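Local coordinates for binding domain (Hc) of Paraclostridial Mosquitocidal Protein 1 (Paraclostridium bifermentans, PDB 6HOX), which serves as the receptor-binding part of a botulinum-like neurotoxin that targets Anopheles mosquitoes, directing the toxin to host nerve cells, at residues 27-32 and 44-49; 121-126 and 222-227. All coordinates share one frame; numbering follows the deposited sequence.

How the interactions relate
Both contacts are buried, joined by apolar side chains and centred on a phenylalanine, and both lie in the concanavalin-like N-terminal half of the binding domain. Each has one strand in the same large antiparallel sheet, where 25-32 and 218-227 are neighbours; a backbone hydrogen bond from Leu29 N to Phe224 O, 2.8 Å, ties interaction 1 to interaction 2. Their places differ. Interaction 1 packs strand 25-32 of that sheet on short strand 46-48, and its apolar patch is bordered by Thr44, held by Asp38; Leu46 is partly exposed. Interaction 2 spans the sandwich interior between two facing sheets and is wholly aromatic and aliphatic.

Interaction 1 of 2, residues 27-32 and 44-49; sequences FSLGVE and TNLEVK
The hydroxyl of Thr44 faces two ways at once: OG1 is hydrogen-bonded to the carboxylate of Asp38 and lies 3.6 Å from CD1 of Phe27, at the edge of the phenyl ring. The same carboxylate accepts the backbone N-H of Ser28, so Asp38 links the two segments through its two oxygens. A small hydroxyl-bearing residue suits this border, since it can satisfy the aspartate while its carbon atoms pack on the ring: Thr44 CB stands 3.9 Å from Phe27 CD1. The Phe27 side chain leaves its strand with CG anti to the backbone N (chi1 -180°), a setting that carries the ring across to the 44-49 segment. Beyond the threonine, Leu46 reaches the same rim, its CD2 lying 3.7 Å from Phe27 CE1 and close to the ring plane. The other methyl of Leu46, CD1, is 4.1 Å from CD1 of Leu29, a lighter touch between two branch ends. The forked leucine thus bridges Phe27 and Leu29 with one methyl for each. Strand 25-32 is flanked by 218-227 and hairpin partner 35-38; the contact packs onto it, within the concanavalin-like N-terminal receptor-binding subdomain, the small sheet of 46-48 and 73-75, whose Val75 touches Phe27, Thr44 and Leu46.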
ATOM      1  N   PHE A  27       6.376   5.895 -22.360  1.00 30.42           N
ATOM      2  CA  PHE A  27       7.419   6.005 -21.354  1.00 27.82           C
ATOM      3  C   PHE A  27       7.012   5.199 -20.122  1.00 28.06           C
ATOM      4  O   PHE A  27       5.888   5.309 -19.681  1.00 25.92           O
ATOM      5  CB  PHE A  27       7.627   7.469 -20.959  1.00 26.90           C
ATOM      6  CG  PHE A  27       8.698   7.691 -19.926  1.00 26.58           C
ATOM      7  CD1 PHE A  27      10.037   7.637 -20.274  1.00 27.34           C
ATOM      8  CD2 PHE A  27       8.370   7.938 -18.595  1.00 27.76           C
ATOM      9  CE1 PHE A  27      11.021   7.831 -19.317  1.00 27.52           C
ATOM     10  CE2 PHE A  27       9.354   8.152 -17.638  1.00 26.96           C
ATOM     11  CZ  PHE A  27      10.677   8.087 -17.997  1.00 29.45           C
ATOM     12  N   SER A  28       7.953   4.441 -19.555  1.00 28.00           N
ATOM     13  CA  SER A  28       7.692   3.687 -18.334  1.00 26.00           C
ATOM     14  C   SER A  28       8.972   3.584 -17.507  1.00 26.97           C
ATOM     15  O   SER A  28       9.893   2.848 -17.862  1.00 27.20           O
ATOM     16  CB  SER A  28       7.130   2.332 -18.634  1.00 25.54           C
ATOM     17  OG  SER A  28       6.921   1.610 -17.435  1.00 27.05           O
ATOM     18  N   LEU A  29       8.995   4.286 -16.371  1.00 26.01           N
ATOM     19  CA  LEU A  29      10.185   4.376 -15.560  1.00 25.51           C
ATOM     20  C   LEU A  29      10.131   3.287 -14.486  1.00 27.22           C
ATOM     21  O   LEU A  29       9.181   3.238 -13.696  1.00 27.41           O
ATOM     22  CB  LEU A  29      10.252   5.761 -14.915  1.00 24.02           C
ATOM     23  CG  LEU A  29      11.428   6.006 -13.982  1.00 23.81           C
ATOM     24  CD1 LEU A  29      12.737   6.049 -14.746  1.00 24.83           C
ATOM     25  CD2 LEU A  29      11.227   7.293 -13.201  1.00 25.23           C
ATOM     26  N   GLY A  30      11.173   2.453 -14.458  1.00 27.49           N
ATOM     27  CA  GLY A  30      11.266   1.384 -13.483  1.00 28.60           C
ATOM     28  C   GLY A  30      12.672   0.833 -13.408  1.00 29.54           C
ATOM     29  O   GLY A  30      13.625   1.437 -13.936  1.00 30.69           O
ATOM     30  N   VAL A  31      12.792  -0.321 -12.749  1.00 29.29           N
ATOM     31  CA  VAL A  31      14.063  -0.979 -12.548  1.00 31.52           C
ATOM     32  C   VAL A  31      14.021  -2.285 -13.323  1.00 33.53           C
ATOM     33  O   VAL A  31      13.056  -3.009 -13.224  1.00 35.94           O
ATOM     34  CB  VAL A  31      14.334  -1.264 -11.058  1.00 31.34           C
ATOM     35  CG1 VAL A  31      15.589  -2.110 -10.860  1.00 30.66           C
ATOM     36  CG2 VAL A  31      14.402   0.021 -10.249  1.00 32.29           C
ATOM     37  N   GLU A  32      15.097  -2.587 -14.041  1.00 37.95           N
ATOM     38  CA  GLU A  32      15.252  -3.900 -14.631  1.00 43.37           C
ATOM     39  C   GLU A  32      16.722  -4.304 -14.562  1.00 42.77           C
ATOM     40  O   GLU A  32      17.581  -3.529 -14.928  1.00 36.93           O
ATOM     41  CB  GLU A  32      14.781  -3.878 -16.080  1.00 47.60           C
ATOM     42  CG  GLU A  32      14.574  -5.258 -16.660  1.00 50.61           C
ATOM     43  CD  GLU A  32      14.637  -5.223 -18.169  1.00 56.06           C
ATOM     44  OE1 GLU A  32      13.601  -5.521 -18.813  1.00 60.93           O
ATOM     45  OE2 GLU A  32      15.711  -4.854 -18.690  1.00 56.63           O
ATOM     46  N   THR A  44      14.048   5.730 -24.036  1.00 39.42           N
ATOM     47  CA  THR A  44      14.125   7.156 -23.712  1.00 36.70           C
ATOM     48  C   THR A  44      15.397   7.431 -22.915  1.00 37.87           C
ATOM     49  O   THR A  44      15.715   6.669 -22.013  1.00 36.58           O
ATOM     50  CB  THR A  44      12.958   7.630 -22.842  1.00 38.76           C
ATOM     51  OG1 THR A  44      11.738   7.169 -23.422  1.00 42.65           O
ATOM     52  CG2 THR A  44      12.938   9.133 -22.679  1.00 37.73           C
ATOM     53  N   ASN A  45      16.070   8.550 -23.210  1.00 37.04           N
ATOM     54  CA  ASN A  45      17.323   8.871 -22.552  1.00 37.43           C
ATOM     55  C   ASN A  45      17.063   9.457 -21.153  1.00 36.65           C
ATOM     56  O   ASN A  45      16.386  10.463 -21.014  1.00 35.81           O
ATOM     57  CB  ASN A  45      18.154   9.845 -23.376  1.00 38.50           C
ATOM     58  CG  ASN A  45      19.548   9.996 -22.815  1.00 39.82           C
ATOM     59  OD1 ASN A  45      19.948  11.097 -22.446  1.00 40.36           O
ATOM     60  ND2 ASN A  45      20.269   8.890 -22.708  1.00 41.00           N
ATOM     61  N   LEU A  46      17.621   8.799 -20.134  1.00 34.96           N
ATOM     62  CA  LEU A  46      17.523   9.205 -18.730  1.00 35.16           C
ATOM     63  C   LEU A  46      18.912   9.578 -18.227  1.00 30.67           C
ATOM     64  O   LEU A  46      19.892   8.916 -18.560  1.00 28.87           O
ATOM     65  CB  LEU A  46      17.053   8.050 -17.832  1.00 35.21           C
ATOM     66  CG  LEU A  46      16.003   7.101 -18.378  1.00 37.71           C
ATOM     67  CD1 LEU A  46      15.851   5.924 -17.436  1.00 41.88           C
ATOM     68  CD2 LEU A  46      14.673   7.805 -18.541  1.00 40.70           C
ATOM     69  N   GLU A  47      18.950  10.528 -17.303  1.00 31.46           N
ATOM     70  CA  GLU A  47      20.121  10.767 -16.503  1.00 34.51           C
ATOM     71  C   GLU A  47      19.744  10.497 -15.041  1.00 31.10           C
ATOM     72  O   GLU A  47      19.018  11.260 -14.426  1.00 28.25           O
ATOM     73  CB  GLU A  47      20.640  12.186 -16.737  1.00 39.23           C
ATOM     74  CG  GLU A  47      22.020  12.429 -16.134  1.00 46.51           C
ATOM     75  CD  GLU A  47      22.430  13.893 -16.082  1.00 49.30           C
ATOM     76  OE1 GLU A  47      22.648  14.457 -17.173  1.00 58.07           O
ATOM     77  OE2 GLU A  47      22.474  14.477 -14.955  1.00 49.59           O
ATOM     78  N   VAL A  48      20.248   9.381 -14.510  1.00 30.53           N
ATOM     79  CA  VAL A  48      20.023   8.987 -13.148  1.00 31.15           C
ATOM     80  C   VAL A  48      21.258   9.374 -12.338  1.00 33.37           C
ATOM     81  O   VAL A  48      22.337   8.825 -12.559  1.00 32.80           O
ATOM     82  CB  VAL A  48      19.761   7.478 -13.032  1.00 30.62           C
ATOM     83  CG1 VAL A  48      19.527   7.069 -11.581  1.00 30.95           C
ATOM     84  CG2 VAL A  48      18.611   7.038 -13.915  1.00 30.57           C
ATOM     85  N   LYS A  49      21.085  10.299 -11.394  1.00 31.45           N
ATOM     86  CA  LYS A  49      22.216  10.778 -10.613  1.00 34.15           C
ATOM     87  C   LYS A  49      22.529   9.780  -9.487  1.00 33.21           C
ATOM     88  O   LYS A  49      21.712   8.918  -9.159  1.00 31.17           O
ATOM     89  CB  LYS A  49      21.932  12.201 -10.132  1.00 37.90           C
ATOM     90  CG  LYS A  49      21.802  13.223 -11.252  1.00 43.52           C
ATOM     91  CD  LYS A  49      21.916  14.647 -10.747  1.00 52.02           C
ATOM     92  CE  LYS A  49      23.330  15.056 -10.384  1.00 55.33           C
ATOM     93  NZ  LYS A  49      24.212  15.077 -11.577  1.00 55.63           N
TER

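Interaction 2 of 2, residues 121-126 and 222-227; sequences QGWKIS and DQFNIY
The ring of Phe224 turns its edge to strand 122-128, and both partners there lie near its plane: CH2 of Trp123 is 4.2 Å from CZ of Phe224, and CD1 of Ile125 is 3.8 Å from CE2 of Phe224. Two further rings surround it, Phe93 with its plane tilted by about 25° and Phe207 in an edge-to-face pair. With chi1 at -174°, the ring extends directly away from the backbone N of Phe224, into the sandwich. Ile125 comes to meet it from the opposite direction, touching with the end of its longer branch. Such long, apolar side chains are what the gap requires, because the nearest CA atoms, those of Ile125 and Phe224, are 11.8 Å apart and the facing backbones cannot bond. The contact joins two layers of the jelly-roll-like sandwich. Just before the phenylalanine, Gln223 forms a G1 beta bulge with it opposite Leu29 of strand 25-32, its backbone in the left-handed region. Strand 122-128 lies in the five-stranded sheet beside 131-137, from which Trp134 meets the indole of Trp123, while strand 218-227 runs in the larger sheet, paired with 25-32, 61-66 and 89-96.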
ATOM      1  N   GLN A 121       5.510  27.464 -18.092  1.00 30.68           N
ATOM      2  CA  GLN A 121       4.270  26.707 -18.180  1.00 29.15           C
ATOM      3  C   GLN A 121       4.602  25.221 -18.081  1.00 28.10           C
ATOM      4  O   GLN A 121       5.788  24.861 -18.092  1.00 26.91           O
ATOM      5  CB  GLN A 121       3.562  27.024 -19.498  1.00 31.64           C
ATOM      6  CG  GLN A 121       4.300  26.508 -20.729  1.00 32.77           C
ATOM      7  CD  GLN A 121       4.821  27.620 -21.603  1.00 37.62           C
ATOM      8  OE1 GLN A 121       4.873  28.784 -21.207  1.00 39.92           O
ATOM      9  NE2 GLN A 121       5.168  27.262 -22.825  1.00 36.97           N
ATOM     10  N   GLY A 122       3.558  24.385 -18.011  1.00 24.91           N
ATOM     11  CA  GLY A 122       3.704  22.926 -17.988  1.00 24.66           C
ATOM     12  C   GLY A 122       2.881  22.292 -16.884  1.00 24.07           C
ATOM     13  O   GLY A 122       1.763  22.782 -16.565  1.00 24.25           O
ATOM     14  N   TRP A 123       3.428  21.213 -16.303  1.00 22.95           N
ATOM     15  CA  TRP A 123       2.756  20.469 -15.254  1.00 24.60           C
ATOM     16  C   TRP A 123       3.751  20.062 -14.161  1.00 24.58           C
ATOM     17  O   TRP A 123       4.982  20.036 -14.377  1.00 24.40           O
ATOM     18  CB  TRP A 123       2.015  19.256 -15.840  1.00 25.17           C
ATOM     19  CG  TRP A 123       2.888  18.270 -16.546  1.00 25.99           C
ATOM     20  CD1 TRP A 123       3.096  18.182 -17.890  1.00 28.31           C
ATOM     21  CD2 TRP A 123       3.664  17.212 -15.951  1.00 24.39           C
ATOM     22  NE1 TRP A 123       3.973  17.170 -18.169  1.00 29.25           N
ATOM     23  CE2 TRP A 123       4.326  16.544 -17.004  1.00 27.30           C
ATOM     24  CE3 TRP A 123       3.880  16.775 -14.642  1.00 22.74           C
ATOM     25  CZ2 TRP A 123       5.184  15.464 -16.787  1.00 25.94           C
ATOM     26  CZ3 TRP A 123       4.721  15.702 -14.429  1.00 24.60           C
ATOM     27  CH2 TRP A 123       5.363  15.059 -15.487  1.00 24.33           C
ATOM     28  N   LYS A 124       3.212  19.770 -12.974  1.00 25.43           N
ATOM     29  CA  LYS A 124       3.986  19.134 -11.934  1.00 24.85           C
ATOM     30  C   LYS A 124       3.095  18.297 -11.018  1.00 24.35           C
ATOM     31  O   LYS A 124       1.892  18.505 -10.910  1.00 25.29           O
ATOM     32  CB  LYS A 124       4.749  20.163 -11.107  1.00 26.42           C
ATOM     33  CG  LYS A 124       3.893  21.162 -10.356  1.00 28.08           C
ATOM     34  CD  LYS A 124       4.693  21.930  -9.326  1.00 29.64           C
ATOM     35  CE  LYS A 124       5.734  22.830  -9.947  1.00 27.82           C
ATOM     36  NZ  LYS A 124       6.450  23.605  -8.916  1.00 28.08           N
ATOM     37  N   ILE A 125       3.749  17.348 -10.353  1.00 23.90           N
ATOM     38  CA  ILE A 125       3.190  16.507  -9.300  1.00 23.10           C
ATOM     39  C   ILE A 125       3.942  16.873  -8.020  1.00 23.86           C
ATOM     40  O   ILE A 125       5.185  16.803  -7.996  1.00 22.34           O
ATOM     41  CB  ILE A 125       3.342  15.016  -9.646  1.00 22.04           C
ATOM     42  CG1 ILE A 125       2.524  14.624 -10.874  1.00 23.41           C
ATOM     43  CG2 ILE A 125       2.979  14.143  -8.460  1.00 23.49           C
ATOM     44  CD1 ILE A 125       2.996  13.353 -11.569  1.00 23.34           C
ATOM     45  N   SER A 126       3.180  17.296  -6.999  1.00 23.76           N
ATOM     46  CA  SER A 126       3.688  17.780  -5.729  1.00 24.45           C
ATOM     47  C   SER A 126       3.020  17.054  -4.561  1.00 24.77           C
ATOM     48  O   SER A 126       1.998  16.401  -4.714  1.00 24.56           O
ATOM     49  CB  SER A 126       3.499  19.271  -5.601  1.00 26.13           C
ATOM     50  OG  SER A 126       4.188  19.923  -6.650  1.00 28.42           O
ATOM     51  N   ASP A 222       7.517   3.803  -8.645  1.00 22.64           N
ATOM     52  CA  ASP A 222       7.638   2.689  -9.563  1.00 23.45           C
ATOM     53  C   ASP A 222       6.590   2.788 -10.682  1.00 23.36           C
ATOM     54  O   ASP A 222       5.474   3.240 -10.485  1.00 23.61           O
ATOM     55  CB  ASP A 222       7.576   1.350  -8.817  1.00 25.24           C
ATOM     56  CG  ASP A 222       8.098   0.182  -9.651  1.00 28.60           C
ATOM     57  OD1 ASP A 222       8.986   0.432 -10.507  1.00 28.45           O
ATOM     58  OD2 ASP A 222       7.605  -0.957  -9.465  1.00 26.70           O
ATOM     59  N   GLN A 223       6.972   2.312 -11.869  1.00 24.69           N
ATOM     60  CA  GLN A 223       6.095   2.258 -13.038  1.00 25.64           C
ATOM     61  C   GLN A 223       5.492   3.652 -13.288  1.00 25.38           C
ATOM     62  O   GLN A 223       4.263   3.793 -13.420  1.00 24.93           O
ATOM     63  CB  GLN A 223       5.004   1.198 -12.867  1.00 26.24           C
ATOM     64  CG  GLN A 223       5.529  -0.204 -12.542  1.00 30.96           C
ATOM     65  CD  GLN A 223       6.369  -0.764 -13.666  1.00 32.80           C
ATOM     66  OE1 GLN A 223       7.549  -1.065 -13.506  1.00 44.12           O
ATOM     67  NE2 GLN A 223       5.780  -0.854 -14.838  1.00 32.26           N
ATOM     68  N   PHE A 224       6.351   4.678 -13.357  1.00 22.49           N
ATOM     69  CA  PHE A 224       5.896   5.980 -13.768  1.00 23.56           C
ATOM     70  C   PHE A 224       5.772   5.961 -15.291  1.00 25.00           C
ATOM     71  O   PHE A 224       6.776   5.932 -16.025  1.00 25.16           O
ATOM     72  CB  PHE A 224       6.795   7.101 -13.261  1.00 24.66           C
ATOM     73  CG  PHE A 224       6.272   8.485 -13.553  1.00 24.32           C
ATOM     74  CD1 PHE A 224       6.371   9.036 -14.823  1.00 24.75           C
ATOM     75  CD2 PHE A 224       5.691   9.244 -12.545  1.00 25.28           C
ATOM     76  CE1 PHE A 224       5.916  10.324 -15.075  1.00 25.28           C
ATOM     77  CE2 PHE A 224       5.231  10.527 -12.796  1.00 24.77           C
ATOM     78  CZ  PHE A 224       5.337  11.061 -14.062  1.00 25.69           C
ATOM     79  N   ASN A 225       4.519   5.908 -15.739  1.00 23.44           N
ATOM     80  CA  ASN A 225       4.172   5.655 -17.093  1.00 25.51           C
ATOM     81  C   ASN A 225       3.513   6.900 -17.680  1.00 23.84           C
ATOM     82  O   ASN A 225       2.747   7.567 -16.988  1.00 24.85           O
ATOM     83  CB  ASN A 225       3.226   4.461 -17.224  1.00 25.20           C
ATOM     84  CG  ASN A 225       3.856   3.161 -16.789  1.00 26.39           C
ATOM     85  OD1 ASN A 225       5.049   3.115 -16.488  1.00 26.59           O
ATOM     86  ND2 ASN A 225       3.041   2.117 -16.723  1.00 27.51           N
ATOM     87  N   ILE A 226       3.846   7.191 -18.942  1.00 25.80           N
ATOM     88  CA  ILE A 226       3.126   8.181 -19.769  1.00 24.54           C
ATOM     89  C   ILE A 226       2.512   7.452 -20.964  1.00 26.33           C
ATOM     90  O   ILE A 226       3.174   6.659 -21.638  1.00 26.54           O
ATOM     91  CB  ILE A 226       4.043   9.330 -20.229  1.00 25.33           C
ATOM     92  CG1 ILE A 226       4.721  10.022 -19.043  1.00 25.44           C
ATOM     93  CG2 ILE A 226       3.234  10.300 -21.089  1.00 25.69           C
ATOM     94  CD1 ILE A 226       5.859  10.934 -19.417  1.00 27.10           C
ATOM     95  N   TYR A 227       1.230   7.725 -21.197  1.00 27.66           N
ATOM     96  CA  TYR A 227       0.470   7.185 -22.296  1.00 28.70           C
ATOM     97  C   TYR A 227       0.013   8.361 -23.155  1.00 29.66           C
ATOM     98  O   TYR A 227      -0.311   9.428 -22.607  1.00 25.26           O
ATOM     99  CB  TYR A 227      -0.773   6.417 -21.837  1.00 28.49           C
ATOM    100  CG  TYR A 227      -0.521   5.278 -20.886  1.00 29.18           C
ATOM    101  CD1 TYR A 227      -0.307   5.505 -19.532  1.00 31.53           C
ATOM    102  CD2 TYR A 227      -0.521   3.966 -21.327  1.00 28.83           C
ATOM    103  CE1 TYR A 227      -0.068   4.458 -18.649  1.00 31.06           C
ATOM    104  CE2 TYR A 227      -0.299   2.908 -20.458  1.00 29.98           C
ATOM    105  CZ  TYR A 227      -0.058   3.157 -19.119  1.00 29.27           C
ATOM    106  OH  TYR A 227       0.176   2.124 -18.273  1.00 31.98           O
TER